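Local coordinates for protein probable intron-encoded endonuclease 1 (Wickerhamomyces canadensis, PDB 6X1J) that cuts DNA at a specific recognition sequence as a LAGLIDADG homing endonuclease, acting in the homing of a mitochondrial 21S rRNA gene intron, at residues G46-K51 / F63-K68; Y117-N122 / P129-N134. All coordinates share one frame; numbering follows the deposited sequence.

Interaction 1: residues G46-K51 / F63-K68; sequences GDVYIK and FEWKNK. With K (potassium ion), chain D; K (potassium ion), chain E; nucleotides of chain B.
Trp65 reaches across to Asp47 with its indole N-H: NE1 donates to Asp47 OD2 over 2.9 Å, the N-H pointing at the oxygen with a moderate bend (145°). The carboxylate lies at the rim of the indole, close to the ring plane, but the two flat groups are strongly inclined, 69° apart. The bond takes OD2 on its anti side, and Asp47 OD1 and OD2 both bind a potassium ion, at 3.0 Å each. Trp65 is thus a second-shell residue that probably helps fix the rotation of a metal-binding carboxylate. The same potassium holds OP1 of DA14 of chain B at 2.6 Å and is completed in part by Asp147 O. The second ion is bound by Gly46 O at 2.7 Å, with Asp148 among its other ligands.

Beside the carboxylate, Val48 has CG1 anti to its backbone N (chi1 168°), which turns CG2 to face both aromatics from one side, 3.7 Å from Trp65 CH2 and 3.8 Å from Phe63 CD1. A water bridges Asp47 O and Glu64 O. The Lys66 amide adds a nearly straight bond from N to OP2 of DA14, 2.8 Å long.

Tyr49 pairs with Gln62 through the backbone in the hairpin of strands 49-51 and 60-65, at one edge of the antiparallel DNA-binding sheet, while Phe63 and Trp65 pack on helix 68-77. Val48 packs on Asn43 of helix 34-45, the first LAGLIDADG helix, which runs into Gly46 and Asp47 as its counterpart in the second half, helix 138-148, brings in Asp147 and Asp148.

Interaction 2: residues Y117-N122 / P129-N134; sequences YYFMEN and PDLVLN
The end of helix 113-119 meets the start of the short helix 131-134 here, bridged by the phenol of Tyr118. Tyr118 OH donates to Asp130 OD1 over 2.7 Å. The oxygen lies at the edge of the ring, in its plane, whereas the hydroxyl comes to the carboxylate from well above, 60° out of the carboxylate plane. With CG anti to the backbone N (chi1 -171°), the Tyr118 ring is carried toward the start of helix 131-134. Asp130 occupies the N-cap position of that helix without a side-chain capping bond; Asn134 ND2 sits so close to its OD2 that this bond is doubtful in detail, but Asn134 N donates soundly to Asp130 O at 2.9 Å.

Within the LAGLIDADG fold, this joins the first sheet-and-helix half to the region leading into helix 138-148. A phenylalanine in place of Tyr118 would probably leave Asp130 OD1 without its hydroxyl donor and the two helix ends joined across this contact by apolar packing.

Next to the polar pair, Leu131 sends CD1 to the rim of the Tyr118 ring, 4.0 Å from CE2, and to Phe119 CZ at 3.8 Å. The Phe119 and Leu131 side chains cross at about a right angle, and both pack on helix 34-45, through Ile44 and Leu45 respectively.

Interaction 1 precedes interaction 2 along the chain, and their centres lie about 19 Å apart, yet the two touch: Ile50 CG2 of 46-51 packs on Met120 CE of 117-122, 3.4 Å away. Helix 34-45 connects them as well, since Ile44 touches Ile50 from interaction 1 as well as Phe119 and Met120 from interaction 2, and the same helix runs into Gly46 and Asp47. Their roles differ. Interaction 1 holds potassium ligands and grips DNA phosphate, whereas interaction 2 is helix packing to one side: the Phe119 side chain is about 10 Å from a potassium ion, and the nearest atom of interaction 2 is about 5 Å from the DNA.

Interaction 1: residues G46-K51 / F63-K68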
ATOM      1  N   GLY A  46      -1.451   2.461  -2.684  1.00 27.48           N
ATOM      2  CA  GLY A  46      -2.071   2.913  -1.427  1.00 28.01           C
ATOM      3  C   GLY A  46      -1.247   3.902  -0.608  1.00 27.24           C
ATOM      4  O   GLY A  46      -0.963   5.009  -1.098  1.00 28.09           O
ATOM      5  N   ASP A  47      -0.925   3.525   0.639  1.00 25.22           N
ATOM      6  CA  ASP A  47      -0.534   4.436   1.745  1.00 24.59           C
ATOM      7  C   ASP A  47       0.997   4.550   1.926  1.00 28.61           C
ATOM      8  O   ASP A  47       1.448   5.402   2.739  1.00 27.18           O
ATOM      9  CB  ASP A  47      -1.200   3.924   3.019  1.00 26.65           C
ATOM     10  CG  ASP A  47      -2.705   4.171   3.037  1.00 26.56           C
ATOM     11  OD1 ASP A  47      -3.164   5.141   2.395  1.00 25.45           O
ATOM     12  OD2 ASP A  47      -3.408   3.350   3.609  1.00 24.11           O
ATOM     13  N   VAL A  48       1.803   3.767   1.207  1.00 24.35           N
ATOM     14  CA  VAL A  48       3.258   3.734   1.479  1.00 25.97           C
ATOM     15  C   VAL A  48       3.996   4.796   0.640  1.00 28.52           C
ATOM     16  O   VAL A  48       3.604   5.092  -0.541  1.00 26.82           O
ATOM     17  CB  VAL A  48       3.793   2.315   1.270  1.00 29.62           C
ATOM     18  CG1 VAL A  48       5.294   2.312   1.257  1.00 32.82           C
ATOM     19  CG2 VAL A  48       3.291   1.385   2.363  1.00 31.97           C
ATOM     20  N   TYR A  49       4.981   5.409   1.278  1.00 28.87           N
ATOM     21  CA  TYR A  49       6.016   6.307   0.702  1.00 33.07           C
ATOM     22  C   TYR A  49       7.207   5.425   0.321  1.00 29.75           C
ATOM     23  O   TYR A  49       7.814   4.800   1.237  1.00 27.93           O
ATOM     24  CB  TYR A  49       6.363   7.387   1.724  1.00 31.57           C
ATOM     25  CG  TYR A  49       7.349   8.434   1.308  1.00 36.22           C
ATOM     26  CD1 TYR A  49       7.819   8.552   0.011  1.00 40.39           C
ATOM     27  CD2 TYR A  49       7.785   9.359   2.238  1.00 40.31           C
ATOM     28  CE1 TYR A  49       8.693   9.574  -0.353  1.00 40.01           C
ATOM     29  CE2 TYR A  49       8.666  10.372   1.893  1.00 40.88           C
ATOM     30  CZ  TYR A  49       9.122  10.487   0.593  1.00 37.68           C
ATOM     31  OH  TYR A  49       9.994  11.490   0.277  1.00 36.26           O
ATOM     32  N   ILE A  50       7.416   5.242  -0.986  1.00 29.10           N
ATOM     33  CA  ILE A  50       8.645   4.567  -1.495  1.00 30.22           C
ATOM     34  C   ILE A  50       9.611   5.659  -1.952  1.00 32.90           C
ATOM     35  O   ILE A  50       9.345   6.363  -2.997  1.00 32.44           O
ATOM     36  CB  ILE A  50       8.365   3.456  -2.519  1.00 30.14           C
ATOM     37  CG1 ILE A  50       9.670   2.768  -2.942  1.00 26.23           C
ATOM     38  CG2 ILE A  50       7.534   3.952  -3.694  1.00 34.39           C
ATOM     39  CD1 ILE A  50       9.452   1.377  -3.502  1.00 26.96           C
ATOM     40  N   LYS A  51      10.636   5.830  -1.114  1.00 30.75           N
ATOM     41  CA  LYS A  51      11.434   7.074  -0.939  1.00 33.94           C
ATOM     42  C   LYS A  51      12.881   6.834  -1.393  1.00 31.08           C
ATOM     43  O   LYS A  51      13.543   5.915  -0.871  1.00 30.57           O
ATOM     44  CB  LYS A  51      11.386   7.493   0.529  1.00 36.82           C
ATOM     45  CG  LYS A  51      12.144   8.762   0.905  1.00 39.68           C
ATOM     46  CD  LYS A  51      12.281   8.862   2.405  1.00 42.38           C
ATOM     47  CE  LYS A  51      13.102  10.034   2.887  1.00 50.62           C
ATOM     48  NZ  LYS A  51      12.354  11.301   2.766  1.00 56.49           N
ATOM     49  N   PHE A  63       6.354   3.995   6.525  1.00 29.47           N
ATOM     50  CA  PHE A  63       4.991   3.520   6.847  1.00 29.86           C
ATOM     51  C   PHE A  63       4.336   4.486   7.843  1.00 30.14           C
ATOM     52  O   PHE A  63       5.019   4.916   8.803  1.00 30.08           O
ATOM     53  CB  PHE A  63       5.041   2.129   7.463  1.00 28.53           C
ATOM     54  CG  PHE A  63       5.747   1.063   6.656  1.00 32.15           C
ATOM     55  CD1 PHE A  63       5.158   0.509   5.535  1.00 30.92           C
ATOM     56  CD2 PHE A  63       6.978   0.555   7.057  1.00 31.12           C
ATOM     57  CE1 PHE A  63       5.787  -0.506   4.830  1.00 33.48           C
ATOM     58  CE2 PHE A  63       7.606  -0.461   6.347  1.00 33.20           C
ATOM     59  CZ  PHE A  63       7.003  -1.003   5.238  1.00 32.73           C
ATOM     60  N   GLU A  64       3.069   4.853   7.614  1.00 27.27           N
ATOM     61  CA  GLU A  64       2.271   5.628   8.603  1.00 29.09           C
ATOM     62  C   GLU A  64       0.810   5.229   8.454  1.00 30.88           C
ATOM     63  O   GLU A  64       0.266   5.453   7.352  1.00 28.64           O
ATOM     64  CB  GLU A  64       2.487   7.134   8.449  1.00 29.87           C
ATOM     65  CG  GLU A  64       1.762   7.940   9.513  1.00 30.79           C
ATOM     66  CD  GLU A  64       2.304   9.339   9.727  1.00 29.15           C
ATOM     67  OE1 GLU A  64       3.087   9.789   8.871  1.00 35.80           O
ATOM     68  OE2 GLU A  64       1.961   9.973  10.755  1.00 29.80           O
ATOM     69  N   TRP A  65       0.225   4.628   9.502  1.00 28.98           N
ATOM     70  CA  TRP A  65      -1.212   4.264   9.566  1.00 29.97           C
ATOM     71  C   TRP A  65      -1.792   4.677  10.920  1.00 32.92           C
ATOM     72  O   TRP A  65      -1.038   4.728  11.906  1.00 28.95           O
ATOM     73  CB  TRP A  65      -1.437   2.766   9.285  1.00 29.61           C
ATOM     74  CG  TRP A  65      -1.306   2.388   7.835  1.00 30.63           C
ATOM     75  CD1 TRP A  65      -2.209   2.647   6.835  1.00 29.69           C
ATOM     76  CD2 TRP A  65      -0.230   1.651   7.213  1.00 29.20           C
ATOM     77  NE1 TRP A  65      -1.769   2.135   5.646  1.00 28.58           N
ATOM     78  CE2 TRP A  65      -0.553   1.528   5.836  1.00 28.76           C
ATOM     79  CE3 TRP A  65       0.973   1.091   7.665  1.00 29.26           C
ATOM     80  CZ2 TRP A  65       0.278   0.865   4.929  1.00 28.03           C
ATOM     81  CZ3 TRP A  65       1.787   0.425   6.772  1.00 28.75           C
ATOM     82  CH2 TRP A  65       1.450   0.335   5.415  1.00 30.40           C
ATOM     83  N   LYS A  66      -3.101   4.928  10.934  1.00 31.47           N
ATOM     84  CA  LYS A  66      -3.945   5.035  12.150  1.00 32.01           C
ATOM     85  C   LYS A  66      -4.066   3.670  12.802  1.00 30.18           C
ATOM     86  O   LYS A  66      -3.921   3.623  13.995  1.00 30.66           O
ATOM     87  CB  LYS A  66      -5.353   5.526  11.786  1.00 33.78           C
ATOM     88  CG  LYS A  66      -6.284   5.780  12.966  1.00 36.25           C
ATOM     89  CD  LYS A  66      -7.696   6.193  12.547  1.00 32.75           C
ATOM     90  CE  LYS A  66      -8.532   6.595  13.745  1.00 38.31           C
ATOM     91  NZ  LYS A  66      -8.167   7.963  14.200  1.00 36.97           N
ATOM     92  N   ASN A  67      -4.346   2.609  12.036  1.00 29.21           N
ATOM     93  CA  ASN A  67      -4.668   1.278  12.592  1.00 28.44           C
ATOM     94  C   ASN A  67      -3.391   0.548  13.062  1.00 28.71           C
ATOM     95  O   ASN A  67      -2.494   0.277  12.272  1.00 26.38           O
ATOM     96  CB  ASN A  67      -5.489   0.518  11.576  1.00 31.30           C
ATOM     97  CG  ASN A  67      -6.085  -0.755  12.135  1.00 35.60           C
ATOM     98  OD1 ASN A  67      -7.293  -0.954  12.060  1.00 40.95           O
ATOM     99  ND2 ASN A  67      -5.254  -1.640  12.652  1.00 31.22           N
ATOM    100  N   LYS A  68      -3.346   0.158  14.323  1.00 30.39           N
ATOM    101  CA  LYS A  68      -2.156  -0.443  14.963  1.00 29.24           C
ATOM    102  C   LYS A  68      -1.994  -1.866  14.466  1.00 27.03           C
ATOM    103  O   LYS A  68      -0.860  -2.292  14.144  1.00 34.89           O
ATOM    104  CB  LYS A  68      -2.335  -0.437  16.484  1.00 34.21           C
ATOM    105  CG  LYS A  68      -1.148  -0.945  17.302  1.00 35.43           C
ATOM    106  CD  LYS A  68      -1.395  -0.833  18.817  1.00 39.59           C
ATOM    107  CE  LYS A  68      -0.160  -1.096  19.661  1.00 38.18           C
ATOM    108  NZ  LYS A  68      -0.047  -2.543  19.918  1.00 42.97           N
TER
HETATM  109  K     K D 301      -5.842   5.054   3.621  1.00 38.55           K
HETATM  110  K     K E 302      -2.440   6.845  -2.338  1.00 39.93           K
ATOM    111  P    DA B  14      -4.618   5.862   7.224  1.00 32.05           P
ATOM    112  OP1  DA B  14      -5.084   4.955   6.135  1.00 28.69           O
ATOM    113  OP2  DA B  14      -4.683   5.231   8.600  1.00 30.53           O
ATOM    114  O5'  DA B  14      -3.189   6.526   6.987  1.00 32.67           O
ATOM    115  C5'  DA B  14      -2.469   6.500   5.734  1.00 30.46           C
ATOM    116  C4'  DA B  14      -2.855   7.682   4.875  1.00 27.39           C
ATOM    117  O4'  DA B  14      -2.818   8.916   5.651  1.00 26.98           O
ATOM    118  C3'  DA B  14      -1.990   7.932   3.645  1.00 26.82           C
ATOM    119  O3'  DA B  14      -2.907   8.526   2.719  1.00 30.05           O
ATOM    120  C2'  DA B  14      -1.061   9.037   4.121  1.00 24.53           C
ATOM    121  C1'  DA B  14      -1.980   9.853   5.011  1.00 26.53           C
ATOM    122  N9   DA B  14      -1.362  10.670   6.046  1.00 27.29           N
ATOM    123  C8   DA B  14      -1.054  10.303   7.333  1.00 29.59           C
ATOM    124  N7   DA B  14      -0.501  11.260   8.035  1.00 29.89           N
ATOM    125  C5   DA B  14      -0.424  12.323   7.146  1.00 28.86           C
ATOM    126  C6   DA B  14       0.074  13.627   7.275  1.00 32.03           C
ATOM    127  N6   DA B  14       0.576  14.118   8.406  1.00 34.05           N
ATOM    128  N1   DA B  14       0.013  14.432   6.196  1.00 32.21           N
ATOM    129  C2   DA B  14      -0.491  13.942   5.062  1.00 32.53           C
ATOM    130  N3   DA B  14      -0.998  12.737   4.818  1.00 36.29           N
ATOM    131  C4   DA B  14      -0.933  11.966   5.914  1.00 27.13           C
ATOM    132  P    DA B  16       3.615   9.851  -1.999  1.00 43.08           P
ATOM    133  OP1  DA B  16       3.207  10.051  -3.407  1.00 47.91           O
ATOM    134  OP2  DA B  16       4.588   8.797  -1.698  1.00 53.63           O
ATOM    135  O5'  DA B  16       4.071  11.267  -1.421  1.00 42.52           O
ATOM    136  C5'  DA B  16       5.435  11.402  -0.980  1.00 41.15           C
ATOM    137  C4'  DA B  16       5.739  12.785  -0.451  1.00 40.70           C
ATOM    138  O4'  DA B  16       5.281  12.891   0.914  1.00 37.83           O
ATOM    139  C3'  DA B  16       7.243  13.037  -0.417  1.00 38.46           C
ATOM    140  O3'  DA B  16       7.528  13.881  -1.534  1.00 42.86           O
ATOM    141  C2'  DA B  16       7.495  13.698   0.924  1.00 43.22           C
ATOM    142  C1'  DA B  16       6.190  13.618   1.699  1.00 39.50           C
ATOM    143  N9   DA B  16       6.221  13.009   3.028  1.00 37.06           N
ATOM    144  C8   DA B  16       6.007  11.709   3.424  1.00 41.50           C
ATOM    145  N7   DA B  16       6.066  11.535   4.724  1.00 37.04           N
ATOM    146  C5   DA B  16       6.357  12.803   5.213  1.00 39.40           C
ATOM    147  C6   DA B  16       6.530  13.303   6.516  1.00 39.33           C
ATOM    148  N6   DA B  16       6.441  12.556   7.624  1.00 41.70           N
ATOM    149  N1   DA B  16       6.780  14.621   6.650  1.00 39.57           N
ATOM    150  C2   DA B  16       6.845  15.380   5.552  1.00 34.52           C
ATOM    151  N3   DA B  16       6.678  15.035   4.286  1.00 35.44           N
ATOM    152  C4   DA B  16       6.436  13.720   4.182  1.00 35.96           C
TER
HETATM  153  O   HOH W   1       2.091   3.676   5.086  1.00 24.52           O
HETATM  154  O   HOH W   2       1.393   6.767   5.075  1.00 27.01           O
HETATM  155  O   HOH W   3      -7.732   5.723   5.298  1.00 38.05           O
HETATM  156  O   HOH W   4      -6.642   8.214   4.182  1.00 50.99           O
HETATM  157  O   HOH W   5       0.086   8.175  -2.651  1.00 37.74           O
HETATM  158  O   HOH W   6      -4.786   8.555  -1.793  1.00 31.79           O
HETATM  159  O   HOH W   7      -4.100   7.926  -4.829  1.00 32.92           O

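Interaction 2: residues Y117-N122 / P129-N134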
ATOM      1  N   TYR A 117      11.922   2.527  -8.955  1.00 29.79           N
ATOM      2  CA  TYR A 117      12.152   3.174 -10.279  1.00 31.56           C
ATOM      3  C   TYR A 117      10.913   2.973 -11.146  1.00 29.69           C
ATOM      4  O   TYR A 117      10.597   3.867 -11.929  1.00 29.22           O
ATOM      5  CB  TYR A 117      13.460   2.712 -10.936  1.00 31.47           C
ATOM      6  CG  TYR A 117      14.694   3.361 -10.344  1.00 31.71           C
ATOM      7  CD1 TYR A 117      14.880   4.742 -10.385  1.00 32.12           C
ATOM      8  CD2 TYR A 117      15.677   2.600  -9.721  1.00 35.28           C
ATOM      9  CE1 TYR A 117      16.002   5.344  -9.830  1.00 32.05           C
ATOM     10  CE2 TYR A 117      16.809   3.186  -9.169  1.00 34.97           C
ATOM     11  CZ  TYR A 117      16.964   4.561  -9.209  1.00 35.74           C
ATOM     12  OH  TYR A 117      18.101   5.119  -8.684  1.00 42.16           O
ATOM     13  N   TYR A 118      10.173   1.882 -10.929  1.00 29.92           N
ATOM     14  CA  TYR A 118       8.980   1.538 -11.727  1.00 28.43           C
ATOM     15  C   TYR A 118       7.847   2.532 -11.448  1.00 32.16           C
ATOM     16  O   TYR A 118       7.139   2.926 -12.428  1.00 29.83           O
ATOM     17  CB  TYR A 118       8.596   0.085 -11.460  1.00 31.70           C
ATOM     18  CG  TYR A 118       7.535  -0.408 -12.394  1.00 32.90           C
ATOM     19  CD1 TYR A 118       7.853  -0.827 -13.672  1.00 35.57           C
ATOM     20  CD2 TYR A 118       6.210  -0.400 -12.020  1.00 36.73           C
ATOM     21  CE1 TYR A 118       6.870  -1.233 -14.561  1.00 38.73           C
ATOM     22  CE2 TYR A 118       5.212  -0.812 -12.889  1.00 39.13           C
ATOM     23  CZ  TYR A 118       5.544  -1.222 -14.167  1.00 39.40           C
ATOM     24  OH  TYR A 118       4.566  -1.629 -15.017  1.00 34.48           O
ATOM     25  N   PHE A 119       7.700   2.961 -10.189  1.00 30.15           N
ATOM     26  CA  PHE A 119       6.581   3.816  -9.705  1.00 31.03           C
ATOM     27  C   PHE A 119       6.951   5.295  -9.648  1.00 29.66           C
ATOM     28  O   PHE A 119       6.057   6.144  -9.842  1.00 27.54           O
ATOM     29  CB  PHE A 119       6.121   3.398  -8.305  1.00 27.68           C
ATOM     30  CG  PHE A 119       5.087   2.317  -8.373  1.00 28.48           C
ATOM     31  CD1 PHE A 119       3.780   2.637  -8.692  1.00 26.81           C
ATOM     32  CD2 PHE A 119       5.433   0.987  -8.205  1.00 28.40           C
ATOM     33  CE1 PHE A 119       2.839   1.633  -8.824  1.00 26.55           C
ATOM     34  CE2 PHE A 119       4.480  -0.008  -8.331  1.00 27.19           C
ATOM     35  CZ  PHE A 119       3.184   0.319  -8.624  1.00 25.84           C
ATOM     36  N   MET A 120       8.189   5.612  -9.298  1.00 30.06           N
ATOM     37  CA  MET A 120       8.525   7.036  -9.025  1.00 33.19           C
ATOM     38  C   MET A 120       9.286   7.640 -10.212  1.00 35.94           C
ATOM     39  O   MET A 120      10.268   7.041 -10.664  1.00 42.16           O
ATOM     40  CB  MET A 120       9.362   7.177  -7.752  1.00 31.70           C
ATOM     41  CG  MET A 120       8.715   6.569  -6.536  1.00 32.98           C
ATOM     42  SD  MET A 120       7.189   7.464  -6.032  1.00 34.72           S
ATOM     43  CE  MET A 120       6.164   6.008  -5.968  1.00 40.24           C
ATOM     44  N   GLU A 121       8.896   8.840 -10.602  1.00 39.12           N
ATOM     45  CA  GLU A 121       9.447   9.586 -11.750  1.00 46.27           C
ATOM     46  C   GLU A 121       9.276  11.059 -11.421  1.00 46.20           C
ATOM     47  O   GLU A 121       8.124  11.500 -11.388  1.00 50.56           O
ATOM     48  CB  GLU A 121       8.667   9.177 -13.003  1.00 54.33           C
ATOM     49  CG  GLU A 121       9.248   9.666 -14.318  1.00 56.64           C
ATOM     50  CD  GLU A 121       8.422   9.233 -15.519  1.00 53.46           C
ATOM     51  OE1 GLU A 121       8.826   8.235 -16.190  1.00 45.74           O
ATOM     52  OE2 GLU A 121       7.355   9.878 -15.750  1.00 51.09           O
ATOM     53  N   ASN A 122      10.369  11.757 -11.120  1.00 54.51           N
ATOM     54  CA  ASN A 122      10.342  13.193 -10.750  1.00 54.69           C
ATOM     55  C   ASN A 122       9.676  13.341  -9.373  1.00 59.90           C
ATOM     56  O   ASN A 122       9.020  14.375  -9.136  1.00 63.96           O
ATOM     57  CB  ASN A 122       9.615  13.988 -11.835  1.00 58.42           C
ATOM     58  CG  ASN A 122      10.356  15.232 -12.274  1.00 65.26           C
ATOM     59  OD1 ASN A 122      11.166  15.793 -11.536  1.00 61.43           O
ATOM     60  ND2 ASN A 122      10.059  15.685 -13.480  1.00 65.48           N
ATOM     61  N   PRO A 129       2.202   1.931 -18.195  1.00 33.20           N
ATOM     62  CA  PRO A 129       1.202   1.332 -19.059  1.00 32.29           C
ATOM     63  C   PRO A 129       1.073  -0.174 -18.837  1.00 33.44           C
ATOM     64  O   PRO A 129      -0.015  -0.646 -19.110  1.00 31.35           O
ATOM     65  CB  PRO A 129       1.664   1.629 -20.490  1.00 34.61           C
ATOM     66  CG  PRO A 129       2.645   2.791 -20.354  1.00 36.70           C
ATOM     67  CD  PRO A 129       3.211   2.702 -18.951  1.00 34.86           C
ATOM     68  N   ASP A 130       2.087  -0.885 -18.308  1.00 30.75           N
ATOM     69  CA  ASP A 130       1.948  -2.366 -18.210  1.00 30.17           C
ATOM     70  C   ASP A 130       1.789  -2.806 -16.746  1.00 28.62           C
ATOM     71  O   ASP A 130       1.934  -4.045 -16.448  1.00 24.97           O
ATOM     72  CB  ASP A 130       3.095  -3.095 -18.905  1.00 30.89           C
ATOM     73  CG  ASP A 130       4.429  -3.018 -18.195  1.00 29.18           C
ATOM     74  OD1 ASP A 130       4.773  -1.905 -17.691  1.00 28.84           O
ATOM     75  OD2 ASP A 130       5.124  -4.058 -18.184  1.00 32.66           O
ATOM     76  N   LEU A 131       1.631  -1.843 -15.848  1.00 26.07           N
ATOM     77  CA  LEU A 131       1.491  -2.155 -14.395  1.00 28.71           C
ATOM     78  C   LEU A 131       0.447  -3.264 -14.172  1.00 30.31           C
ATOM     79  O   LEU A 131       0.765  -4.275 -13.498  1.00 25.80           O
ATOM     80  CB  LEU A 131       1.074  -0.896 -13.651  1.00 29.57           C
ATOM     81  CG  LEU A 131       0.562  -1.121 -12.224  1.00 27.26           C
ATOM     82  CD1 LEU A 131       1.636  -1.776 -11.361  1.00 29.78           C
ATOM     83  CD2 LEU A 131       0.158   0.224 -11.642  1.00 28.86           C
ATOM     84  N   VAL A 132      -0.773  -3.079 -14.680  1.00 26.72           N
ATOM     85  CA  VAL A 132      -1.868  -4.023 -14.360  1.00 30.97           C
ATOM     86  C   VAL A 132      -1.522  -5.390 -14.966  1.00 31.56           C
ATOM     87  O   VAL A 132      -1.501  -6.401 -14.214  1.00 26.77           O
ATOM     88  CB  VAL A 132      -3.241  -3.510 -14.838  1.00 30.74           C
ATOM     89  CG1 VAL A 132      -4.305  -4.591 -14.777  1.00 32.91           C
ATOM     90  CG2 VAL A 132      -3.693  -2.289 -14.052  1.00 31.05           C
ATOM     91  N   LEU A 133      -1.171  -5.411 -16.258  1.00 30.58           N
ATOM     92  CA  LEU A 133      -0.973  -6.680 -16.995  1.00 32.05           C
ATOM     93  C   LEU A 133       0.139  -7.445 -16.282  1.00 28.14           C
ATOM     94  O   LEU A 133      -0.070  -8.607 -15.939  1.00 29.30           O
ATOM     95  CB  LEU A 133      -0.648  -6.458 -18.484  1.00 36.32           C
ATOM     96  CG  LEU A 133      -0.434  -7.762 -19.282  1.00 44.47           C
ATOM     97  CD1 LEU A 133      -1.743  -8.514 -19.478  1.00 46.68           C
ATOM     98  CD2 LEU A 133       0.259  -7.552 -20.642  1.00 45.54           C
ATOM     99  N   ASN A 134       1.277  -6.822 -16.037  1.00 28.48           N
ATOM    100  CA  ASN A 134       2.483  -7.623 -15.697  1.00 30.17           C
ATOM    101  C   ASN A 134       2.697  -7.732 -14.178  1.00 31.56           C
ATOM    102  O   ASN A 134       3.522  -8.551 -13.820  1.00 32.32           O
ATOM    103  CB  ASN A 134       3.721  -7.106 -16.450  1.00 28.08           C
ATOM    104  CG  ASN A 134       3.593  -7.225 -17.954  1.00 28.72           C
ATOM    105  OD1 ASN A 134       2.976  -8.168 -18.445  1.00 28.48           O
ATOM    106  ND2 ASN A 134       4.151  -6.272 -18.689  1.00 23.35           N
TER